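BvnE (Penicillium brevicompactum, PDB 6U9I) probably catalyses a stereoselective semipinacol rearrangement during fungal brevianamide assembly, acting as an isomerase of the pinacolase type. Local coordinates at residues T121-E124 with E125-L129; D137-Y140 with C141-A145; A22-W25 with L26-N30; G110-E113 with N114-V118. All blocks are in the same frame, centred on the assembly; numbering follows the deposited sequence.

Contact 1: T121-E124 with E125-L129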
loop_
_atom_site.group_PDB
_atom_site.type_symbol
_atom_site.label_atom_id
_atom_site.label_comp_id
_atom_site.label_asym_id
_atom_site.label_seq_id
_atom_site.Cartn_x
_atom_site.Cartn_y
_atom_site.Cartn_z
ATOM N N THR A 121 -7.450 7.085 -7.698
ATOM C CA THR A 121 -8.257 8.290 -7.525
ATOM C C THR A 121 -9.117 8.463 -8.767
ATOM O O THR A 121 -8.613 8.356 -9.891
ATOM C CB THR A 121 -7.394 9.544 -7.325
ATOM O OG1 THR A 121 -6.451 9.313 -6.271
ATOM C CG2 THR A 121 -8.284 10.731 -6.943
ATOM N N PHE A 122 -10.404 8.728 -8.571
ATOM C CA PHE A 122 -11.317 8.930 -9.684
ATOM C C PHE A 122 -11.690 10.403 -9.790
ATOM O O PHE A 122 -11.440 11.203 -8.883
ATOM C CB PHE A 122 -12.557 8.047 -9.529
ATOM C CG PHE A 122 -12.249 6.578 -9.637
ATOM C CD1 PHE A 122 -12.240 5.956 -10.874
ATOM C CD2 PHE A 122 -11.931 5.840 -8.513
ATOM C CE1 PHE A 122 -11.935 4.609 -10.993
ATOM C CE2 PHE A 122 -11.629 4.486 -8.617
ATOM C CZ PHE A 122 -11.632 3.877 -9.852
ATOM N N ASN A 123 -12.274 10.760 -10.932
ATOM C CA ASN A 123 -12.827 12.095 -11.096
ATOM C C ASN A 123 -14.029 12.270 -10.159
ATOM O O ASN A 123 -14.467 11.339 -9.473
ATOM C CB ASN A 123 -13.191 12.344 -12.567
ATOM C CG ASN A 123 -14.302 11.419 -13.077
ATOM O OD1 ASN A 123 -14.738 10.506 -12.381
ATOM N ND2 ASN A 123 -14.753 11.655 -14.316
ATOM N N GLU A 124 -14.578 13.487 -10.143
ATOM C CA GLU A 124 -15.628 13.821 -9.182
ATOM C C GLU A 124 -16.828 12.903 -9.320
ATOM O O GLU A 124 -17.453 12.538 -8.319
ATOM C CB GLU A 124 -16.065 15.280 -9.363
ATOM C CG GLU A 124 -16.977 15.769 -8.246
ATOM C CD GLU A 124 -18.442 15.431 -8.479
ATOM O OE1 GLU A 124 -19.182 15.250 -7.479
ATOM O OE2 GLU A 124 -18.855 15.337 -9.659
ATOM N N GLU A 125 -17.167 12.522 -10.549
ATOM C CA GLU A 125 -18.313 11.657 -10.777
ATOM C C GLU A 125 -18.020 10.204 -10.439
ATOM O O GLU A 125 -18.950 9.386 -10.425
ATOM C CB GLU A 125 -18.766 11.759 -12.234
ATOM C CG GLU A 125 -18.907 13.196 -12.742
ATOM C CD GLU A 125 -17.673 13.681 -13.508
ATOM O OE1 GLU A 125 -16.672 14.083 -12.872
ATOM O OE2 GLU A 125 -17.710 13.662 -14.759
ATOM N N GLY A 126 -16.757 9.867 -10.179
ATOM C CA GLY A 126 -16.383 8.498 -9.880
ATOM C C GLY A 126 -16.406 7.554 -11.059
ATOM O O GLY A 126 -16.482 6.341 -10.861
ATOM N N THR A 127 -16.317 8.073 -12.283
ATOM C CA THR A 127 -16.511 7.299 -13.501
ATOM C C THR A 127 -15.269 7.195 -14.368
ATOM O O THR A 127 -15.282 6.433 -15.336
ATOM C CB THR A 127 -17.619 7.920 -14.358
ATOM O OG1 THR A 127 -17.215 9.247 -14.740
ATOM C CG2 THR A 127 -18.929 7.979 -13.579
ATOM N N LEU A 128 -14.225 7.967 -14.079
ATOM C CA LEU A 128 -12.973 7.892 -14.806
ATOM C C LEU A 128 -11.828 7.942 -13.810
ATOM O O LEU A 128 -11.858 8.730 -12.863
ATOM C CB LEU A 128 -12.822 9.051 -15.803
ATOM C CG LEU A 128 -13.688 9.053 -17.061
ATOM C CD1 LEU A 128 -13.385 10.319 -17.849
ATOM C CD2 LEU A 128 -13.408 7.825 -17.905
ATOM N N LEU A 129 -10.824 7.109 -14.042
ATOM C CA LEU A 129 -9.620 7.096 -13.222
ATOM C C LEU A 129 -8.734 8.295 -13.556
ATOM O O LEU A 129 -8.372 8.498 -14.716
ATOM C CB LEU A 129 -8.860 5.798 -13.472
ATOM C CG LEU A 129 -7.610 5.496 -12.672
ATOM C CD1 LEU A 129 -7.940 5.331 -11.183
ATOM C CD2 LEU A 129 -7.064 4.211 -13.260
HETATM O O HOH W 1 -18.307 16.763 -11.880
#
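Glu125 crosses Glu124 at about a right angle, yet their carboxylate planes are only 9° apart, with OE2 of Glu124 4.1 Å from OE1 of Glu125. One water bridges them, donating to both; its bond to Glu125 is weak, and the other carboxylate oxygen of Glu124, OE1, forms a salt bridge with Arg95. Next comes Gly126, which ends a type I turn begun at Asn123: its N donates to Asn123 O over 2.8 Å, from above the carbonyl plane. Its positive phi suits a residue without a side chain. Thr127 N then reaches Asn123 OD1 at 2.9 Å, lying in the plane of the side-chain carbonyl, while Thr127 OG1 takes a weak bond from Asn123 ND2. Leu128 N supplies a second donor to the same OD1 at 3.1 Å, approaching from above that plane. The Asn123 amide can meet both N-H groups because CG sits between the backbone N and the carbonyl carbon (chi1 64°), folded over the turn. Leu128 O in turn accepts from Asn123 N over 2.8 Å. Leu129 forms an antiparallel non-hydrogen-bonded pair with Phe122, and its CD1 rests over one ring face, 4.2 Å from the centroid, a CH-pi contact offset toward the rim. Helix 14-31 covers this apolar pair, with Leu18 against Phe122 and Trp25 against Leu129. The chemistry is thus divided: a single asparagine oxygen satisfies two backbone amides of the connection, a hydrophobic pair closes its base where one strand ends and the next begins, and the adjacent glutamates are probably made tolerable by Arg95 and water.

Contact 2: D137-Y140 with C141-A145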
loop_
_atom_site.group_PDB
_atom_site.type_symbol
_atom_site.label_atom_id
_atom_site.label_comp_id
_atom_site.label_asym_id
_atom_site.label_seq_id
_atom_site.Cartn_x
_atom_site.Cartn_y
_atom_site.Cartn_z
ATOM N N ASP A 137 5.876 -4.605 -4.329
ATOM C CA ASP A 137 6.914 -5.357 -3.619
ATOM C C ASP A 137 8.226 -5.104 -4.358
ATOM O O ASP A 137 8.489 -5.703 -5.405
ATOM C CB ASP A 137 6.534 -6.838 -3.597
ATOM C CG ASP A 137 7.555 -7.732 -2.880
ATOM O OD1 ASP A 137 8.726 -7.350 -2.666
ATOM O OD2 ASP A 137 7.173 -8.871 -2.551
ATOM N N SER A 138 9.042 -4.184 -3.840
ATOM C CA SER A 138 10.198 -3.736 -4.610
ATOM C C SER A 138 11.281 -4.807 -4.668
ATOM O O SER A 138 11.977 -4.936 -5.684
ATOM C CB SER A 138 10.749 -2.445 -4.005
ATOM O OG SER A 138 10.883 -2.585 -2.595
ATOM N N ASP A 139 11.461 -5.569 -3.584
ATOM C CA ASP A 139 12.410 -6.679 -3.640
ATOM C C ASP A 139 12.043 -7.639 -4.756
ATOM O O ASP A 139 12.914 -8.086 -5.514
ATOM C CB ASP A 139 12.467 -7.430 -2.308
ATOM C CG ASP A 139 13.407 -8.634 -2.358
ATOM O OD1 ASP A 139 14.582 -8.441 -2.722
ATOM O OD2 ASP A 139 12.974 -9.770 -2.051
ATOM N N TYR A 140 10.753 -7.953 -4.888
ATOM C CA TYR A 140 10.345 -8.851 -5.958
ATOM C C TYR A 140 10.608 -8.222 -7.318
ATOM O O TYR A 140 11.044 -8.908 -8.250
ATOM C CB TYR A 140 8.871 -9.236 -5.815
ATOM C CG TYR A 140 8.546 -10.386 -6.726
ATOM C CD1 TYR A 140 8.741 -11.689 -6.313
ATOM C CD2 TYR A 140 8.102 -10.165 -8.025
ATOM C CE1 TYR A 140 8.475 -12.749 -7.153
ATOM C CE2 TYR A 140 7.830 -11.215 -8.869
ATOM C CZ TYR A 140 8.019 -12.508 -8.427
ATOM O OH TYR A 140 7.757 -13.566 -9.266
ATOM N N CYS A 141 10.365 -6.913 -7.436
ATOM C CA CYS A 141 10.613 -6.190 -8.680
ATOM C C CYS A 141 12.071 -6.318 -9.109
ATOM O O CYS A 141 12.377 -6.589 -10.278
ATOM C CB CYS A 141 10.257 -4.719 -8.472
ATOM S SG CYS A 141 8.490 -4.411 -8.654
ATOM N N VAL A 142 12.983 -6.090 -8.167
ATOM C CA VAL A 142 14.413 -6.137 -8.448
ATOM C C VAL A 142 14.840 -7.558 -8.777
ATOM O O VAL A 142 15.588 -7.791 -9.735
ATOM C CB VAL A 142 15.199 -5.575 -7.251
ATOM C CG1 VAL A 142 16.689 -5.708 -7.493
ATOM C CG2 VAL A 142 14.823 -4.116 -6.997
ATOM N N LYS A 143 14.369 -8.527 -7.994
ATOM C CA LYS A 143 14.714 -9.918 -8.257
ATOM C C LYS A 143 14.169 -10.377 -9.603
ATOM O O LYS A 143 14.836 -11.130 -10.324
ATOM C CB LYS A 143 14.197 -10.806 -7.129
ATOM C CG LYS A 143 14.935 -10.609 -5.819
ATOM C CD LYS A 143 14.681 -11.768 -4.888
ATOM C CE LYS A 143 15.235 -11.510 -3.498
ATOM N NZ LYS A 143 16.361 -10.536 -3.483
ATOM N N PHE A 144 12.962 -9.934 -9.966
ATOM C CA PHE A 144 12.414 -10.346 -11.253
ATOM C C PHE A 144 13.194 -9.733 -12.411
ATOM O O PHE A 144 13.362 -10.376 -13.454
ATOM C CB PHE A 144 10.930 -9.989 -11.351
ATOM C CG PHE A 144 10.266 -10.518 -12.595
ATOM C CD1 PHE A 144 9.827 -11.834 -12.657
ATOM C CD2 PHE A 144 10.087 -9.701 -13.701
ATOM C CE1 PHE A 144 9.218 -12.329 -13.801
ATOM C CE2 PHE A 144 9.480 -10.183 -14.845
ATOM C CZ PHE A 144 9.046 -11.499 -14.898
ATOM N N ALA A 145 13.687 -8.503 -12.246
ATOM C CA ALA A 145 14.554 -7.922 -13.264
ATOM C C ALA A 145 15.822 -8.749 -13.435
ATOM O O ALA A 145 16.259 -9.002 -14.563
ATOM C CB ALA A 145 14.893 -6.475 -12.905
#
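Cys141 N donates to Asp137 O over 3.0 Å, and the amides of Val142, Lys143 and Phe144 repeat this four-residue step to Ser138, Asp139 and Tyr140, which defines the opening turns of an alpha helix. Asp137 is its N-cap: OD1 accepts from Tyr140 N at 3.1 Å, met from above the carboxylate plane, and also bonds Ser138 OG of the second subunit. Within the first turn Asp139 starts a salt bridge to Lys143, four residues on. NZ of Lys143 lies 2.9 Å from Asp139 OD1 and uses the syn lone pair of that oxygen. The lysine chain is extended until its last torsion, where chi4 of -25° turns the ammonium toward OD1, while CE, placed by the earlier torsions, lies 3.2 Å from OD2 of Asp139. An acidic residue this close to the N-terminal end probably interacts favourably with the helix dipole as well. On another side, Tyr140 brings CE2 to 4.2 Å from Phe144 CB, an oblique apolar contact between residues one turn apart. Strand 110-122 lies beneath these aromatics: Tyr140 OH accepts from Glu113 N, Phe144 meets Tyr112 edge-to-face, and Asn114 packs on Cys141. At the helix start, Ser138 packs on Ser138 of the second subunit, and Asp139 on its Val142, so the first turn of helix 138-150 belongs to the dimer interface.

Contact 3: A22-W25 with L26-N30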
loop_
_atom_site.group_PDB
_atom_site.type_symbol
_atom_site.label_atom_id
_atom_site.label_comp_id
_atom_site.label_asym_id
_atom_site.label_seq_id
_atom_site.Cartn_x
_atom_site.Cartn_y
_atom_site.Cartn_z
ATOM N N ALA A 22 -13.673 0.679 -9.453
ATOM C CA ALA A 22 -12.455 -0.033 -9.077
ATOM C C ALA A 22 -12.476 -1.464 -9.604
ATOM O O ALA A 22 -11.459 -1.975 -10.092
ATOM C CB ALA A 22 -12.278 -0.029 -7.555
ATOM N N HIS A 23 -13.627 -2.135 -9.521
ATOM C CA HIS A 23 -13.688 -3.480 -10.079
ATOM C C HIS A 23 -13.598 -3.457 -11.595
ATOM O O HIS A 23 -13.042 -4.386 -12.192
ATOM C CB HIS A 23 -14.958 -4.190 -9.610
ATOM C CG HIS A 23 -14.847 -4.736 -8.218
ATOM N ND1 HIS A 23 -13.934 -5.713 -7.876
ATOM C CD2 HIS A 23 -15.513 -4.430 -7.080
ATOM C CE1 HIS A 23 -14.049 -5.987 -6.587
ATOM N NE2 HIS A 23 -14.998 -5.221 -6.080
ATOM N N ARG A 24 -14.110 -2.403 -12.237
ATOM C CA ARG A 24 -13.928 -2.295 -13.679
ATOM C C ARG A 24 -12.459 -2.151 -14.028
ATOM O O ARG A 24 -11.987 -2.726 -15.019
ATOM C CB ARG A 24 -14.734 -1.122 -14.240
ATOM C CG ARG A 24 -14.611 -0.983 -15.761
ATOM C CD ARG A 24 -15.416 0.202 -16.255
ATOM N NE ARG A 24 -14.957 1.431 -15.611
ATOM C CZ ARG A 24 -15.522 2.621 -15.782
ATOM N NH1 ARG A 24 -15.037 3.679 -15.146
ATOM N NH2 ARG A 24 -16.574 2.748 -16.588
ATOM N N TRP A 25 -11.714 -1.375 -13.226
ATOM C CA TRP A 25 -10.282 -1.246 -13.462
ATOM C C TRP A 25 -9.591 -2.603 -13.372
ATOM O O TRP A 25 -8.747 -2.935 -14.210
ATOM C CB TRP A 25 -9.681 -0.251 -12.464
ATOM C CG TRP A 25 -8.217 -0.025 -12.653
ATOM C CD1 TRP A 25 -7.628 0.773 -13.591
ATOM C CD2 TRP A 25 -7.147 -0.603 -11.883
ATOM N NE1 TRP A 25 -6.256 0.733 -13.455
ATOM C CE2 TRP A 25 -5.938 -0.105 -12.415
ATOM C CE3 TRP A 25 -7.093 -1.489 -10.794
ATOM C CZ2 TRP A 25 -4.689 -0.467 -11.902
ATOM C CZ3 TRP A 25 -5.842 -1.847 -10.286
ATOM C CH2 TRP A 25 -4.665 -1.334 -10.840
ATOM N N LEU A 26 -9.947 -3.409 -12.368
ATOM C CA LEU A 26 -9.368 -4.743 -12.262
ATOM C C LEU A 26 -9.735 -5.602 -13.469
ATOM O O LEU A 26 -8.890 -6.332 -14.000
ATOM C CB LEU A 26 -9.852 -5.430 -10.983
ATOM C CG LEU A 26 -9.231 -5.066 -9.630
ATOM C CD1 LEU A 26 -9.804 -5.999 -8.570
ATOM C CD2 LEU A 26 -7.707 -5.170 -9.641
ATOM N N SER A 27 -10.998 -5.548 -13.901
ATOM C CA SER A 27 -11.425 -6.453 -14.964
ATOM C C SER A 27 -10.780 -6.080 -16.290
ATOM O O SER A 27 -10.413 -6.964 -17.073
ATOM C CB SER A 27 -12.951 -6.459 -15.082
ATOM O OG SER A 27 -13.397 -5.268 -15.695
ATOM N N THR A 28 -10.602 -4.776 -16.551
ATOM C CA THR A 28 -9.934 -4.394 -17.791
ATOM C C THR A 28 -8.445 -4.699 -17.726
ATOM O O THR A 28 -7.830 -5.005 -18.754
ATOM C CB THR A 28 -10.189 -2.916 -18.126
ATOM O OG1 THR A 28 -9.740 -2.072 -17.061
ATOM C CG2 THR A 28 -11.678 -2.668 -18.353
ATOM N N MET A 29 -7.843 -4.648 -16.536
ATOM C CA MET A 29 -6.463 -5.105 -16.429
ATOM C C MET A 29 -6.361 -6.579 -16.802
ATOM O O MET A 29 -5.455 -6.981 -17.541
ATOM C CB MET A 29 -5.923 -4.868 -15.016
ATOM C CG MET A 29 -5.550 -3.400 -14.733
ATOM S SD MET A 29 -4.188 -2.802 -15.751
ATOM C CE MET A 29 -2.778 -3.475 -14.880
ATOM N N ASN A 30 -7.301 -7.394 -16.321
ATOM C CA ASN A 30 -7.277 -8.816 -16.640
ATOM C C ASN A 30 -7.617 -9.102 -18.098
ATOM O O ASN A 30 -7.276 -10.180 -18.600
ATOM C CB ASN A 30 -8.224 -9.558 -15.702
ATOM C CG ASN A 30 -7.619 -9.722 -14.319
ATOM O OD1 ASN A 30 -6.452 -10.097 -14.198
ATOM N ND2 ASN A 30 -8.369 -9.370 -13.289
#
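Met29 covers one face of the Trp25 indole, and this aromatic packing carries the contact. Its CG stands 4.2 Å from the centroid of the six-membered ring, 15° off the normal, a CH-pi contact; SD lies obliquely to the five-membered ring, 5.1 Å from that centroid, adding a Met-aromatic component. The two side chains run side by side in the same direction: Trp25 CG is anti to the backbone N (chi1 -178°), which carries the indole forward along the helix beneath the methionine. Leu26 completes the apolar group with CD2 at 3.9 Å from Trp25 CZ3. Replacing Trp25 with an alanine would probably leave the Met29 chain without its flat support and open a gap between this helix and the sheet. The hydrogen bonds are of two sorts. Backbone amides follow the alpha-helical step, as from Met29 N to Trp25 O at 3.0 Å. Ser27 adds a hydroxyl to one carbonyl: Arg24 O accepts from Thr28 N at 2.9 Å and also from Ser27 OG at 3.0 Å, both approaching one face of its plane. Thr28 OG1 lies 3.1 Å from both Arg24 O and Trp25 O, and its proton can serve either. The charged end of Arg24 goes elsewhere, with NH1 donating to Thr127 O. Trp25 meets Met99 and Leu101 on strand 96-107 and Val118 and Leu120 on strand 110-122, while Leu26 and Met29 reach Leu80. An amphipathic N-terminal helix lying on a curved sheet in this manner is consistent with the cone-shaped alpha+beta fold of NTF2-like, SnoaL-type proteins.

Contact 4: G110-E113 with N114-V118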
loop_
_atom_site.group_PDB
_atom_site.type_symbol
_atom_site.label_atom_id
_atom_site.label_comp_id
_atom_site.label_asym_id
_atom_site.label_seq_id
_atom_site.Cartn_x
_atom_site.Cartn_y
_atom_site.Cartn_z
ATOM N N GLY A 110 9.915 -17.857 -16.109
ATOM C CA GLY A 110 9.081 -18.552 -15.151
ATOM C C GLY A 110 7.934 -17.678 -14.669
ATOM O O GLY A 110 7.464 -16.788 -15.388
ATOM N N LEU A 111 7.501 -17.933 -13.438
ATOM C CA LEU A 111 6.343 -17.246 -12.882
ATOM C C LEU A 111 6.678 -15.824 -12.456
ATOM O O LEU A 111 7.774 -15.541 -11.963
ATOM C CB LEU A 111 5.793 -18.015 -11.686
ATOM C CG LEU A 111 5.242 -19.401 -12.007
ATOM C CD1 LEU A 111 4.564 -19.989 -10.793
ATOM C CD2 LEU A 111 4.278 -19.313 -13.179
ATOM N N TYR A 112 5.715 -14.929 -12.650
ATOM C CA TYR A 112 5.750 -13.577 -12.103
ATOM C C TYR A 112 4.639 -13.485 -11.068
ATOM O O TYR A 112 3.464 -13.649 -11.409
ATOM C CB TYR A 112 5.555 -12.539 -13.205
ATOM C CG TYR A 112 5.409 -11.124 -12.692
ATOM C CD1 TYR A 112 6.526 -10.374 -12.343
ATOM C CD2 TYR A 112 4.156 -10.535 -12.563
ATOM C CE1 TYR A 112 6.404 -9.074 -11.880
ATOM C CE2 TYR A 112 4.022 -9.236 -12.098
ATOM C CZ TYR A 112 5.148 -8.514 -11.753
ATOM O OH TYR A 112 5.022 -7.221 -11.290
ATOM N N GLU A 113 5.004 -13.275 -9.800
ATOM C CA GLU A 113 4.023 -13.299 -8.705
ATOM C C GLU A 113 4.320 -12.126 -7.773
ATOM O O GLU A 113 5.092 -12.263 -6.818
ATOM C CB GLU A 113 4.066 -14.625 -7.954
ATOM C CG GLU A 113 3.753 -15.841 -8.802
ATOM C CD GLU A 113 4.085 -17.127 -8.078
ATOM O OE1 GLU A 113 5.288 -17.396 -7.855
ATOM O OE2 GLU A 113 3.139 -17.851 -7.711
ATOM N N ASN A 114 3.692 -10.986 -8.036
ATOM C CA ASN A 114 3.978 -9.771 -7.286
ATOM C C ASN A 114 2.795 -9.414 -6.393
ATOM O O ASN A 114 1.732 -10.045 -6.424
ATOM C CB ASN A 114 4.321 -8.612 -8.235
ATOM C CG ASN A 114 5.389 -7.664 -7.672
ATOM O OD1 ASN A 114 5.544 -7.523 -6.461
ATOM N ND2 ASN A 114 6.120 -7.000 -8.563
ATOM N N GLU A 115 3.007 -8.384 -5.578
ATOM C CA GLU A 115 2.046 -7.931 -4.582
ATOM C C GLU A 115 2.114 -6.416 -4.517
ATOM O O GLU A 115 3.209 -5.842 -4.557
ATOM C CB GLU A 115 2.351 -8.540 -3.203
ATOM C CG GLU A 115 1.393 -8.120 -2.090
ATOM C CD GLU A 115 1.804 -8.671 -0.731
ATOM O OE1 GLU A 115 1.324 -8.152 0.305
ATOM O OE2 GLU A 115 2.608 -9.635 -0.695
ATOM N N TYR A 116 0.955 -5.763 -4.426
ATOM C CA TYR A 116 0.911 -4.307 -4.497
ATOM C C TYR A 116 -0.109 -3.751 -3.522
ATOM O O TYR A 116 -1.107 -4.401 -3.201
ATOM C CB TYR A 116 0.525 -3.777 -5.884
ATOM C CG TYR A 116 1.057 -4.568 -7.041
ATOM C CD1 TYR A 116 0.469 -5.782 -7.395
ATOM C CD2 TYR A 116 2.129 -4.107 -7.794
ATOM C CE1 TYR A 116 0.939 -6.511 -8.445
ATOM C CE2 TYR A 116 2.614 -4.850 -8.864
ATOM C CZ TYR A 116 2.012 -6.042 -9.180
ATOM O OH TYR A 116 2.459 -6.807 -10.245
ATOM N N MET A 117 0.128 -2.513 -3.104
ATOM C CA MET A 117 -0.910 -1.655 -2.548
ATOM C C MET A 117 -1.153 -0.545 -3.561
ATOM O O MET A 117 -0.238 0.232 -3.868
ATOM C CB MET A 117 -0.498 -1.090 -1.186
ATOM C CG MET A 117 -1.642 -0.534 -0.355
ATOM S SD MET A 117 -2.777 -1.808 0.256
ATOM C CE MET A 117 -1.727 -2.751 1.350
ATOM N N VAL A 118 -2.372 -0.470 -4.090
ATOM C CA VAL A 118 -2.728 0.476 -5.142
ATOM C C VAL A 118 -3.696 1.508 -4.579
ATOM O O VAL A 118 -4.598 1.173 -3.802
ATOM C CB VAL A 118 -3.331 -0.279 -6.348
ATOM C CG1 VAL A 118 -4.066 0.655 -7.290
ATOM C CG2 VAL A 118 -2.226 -1.046 -7.079
#
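Tyr112 and Tyr116 converge through their hydroxyls, the two side chains crossing at about a right angle. The OH atoms are 2.8 Å apart and hydrogen-bonded, each lying near the plane of the other's ring, at its edge. Opposed torsions bring them together: CG of Tyr112 is anti to the backbone N (chi1 173°) and the ring extends forward along the strand, whereas CG of Tyr116 sits beside its own N and sends its ring back. Asn114, midway in sequence, brings its amide to the Tyr112 hydroxyl, steeply inclined, 78° from the ring plane. Its ND2 donates to Tyr112 OH over 2.9 Å, nearly within the amide plane, and its CB comes to 3.6 Å from Tyr112 CZ. The other amide atom, OD1, accepts from Glu115 N at 2.8 Å, which helps fix the amide's rotation. Tyr112 OH is therefore gripped by two partners, and Tyr116 OH gains a further bond to Ser103 OG on the adjacent strand. A phenylalanine in place of Tyr112 would probably leave Asn114 ND2 without this acceptor and the Tyr116 hydroxyl with one partner fewer. The three residues share one side of strand 110-122 where a bulge or short loop breaks it; the strand lies between strands 96-107 and 129-136 of a curved mixed sheet, beside helix 138-150, consistent with an NTF2-like fold.

From the N terminus the order is contact 3, contact 4, contact 1, contact 2, strictly in series: none nests in or crosses another. Contact 3 lies within helix 14-31, which packs on the sheet and reaches contact 4 through Trp25 and Val118. Contacts 4 and 1 share strand 110-122 but sit at its two ends, their centres about 26 Å apart. Contact 1 closes the reversal into strand 129-136 and touches the helix of contact 3. That strand leads to contact 2, at the start of helix 138-150; the centre of contact 2 lies about 9 Å from that of contact 4. Contacts 2 and 4 both meet the second subunit; contacts 1 and 3 do not.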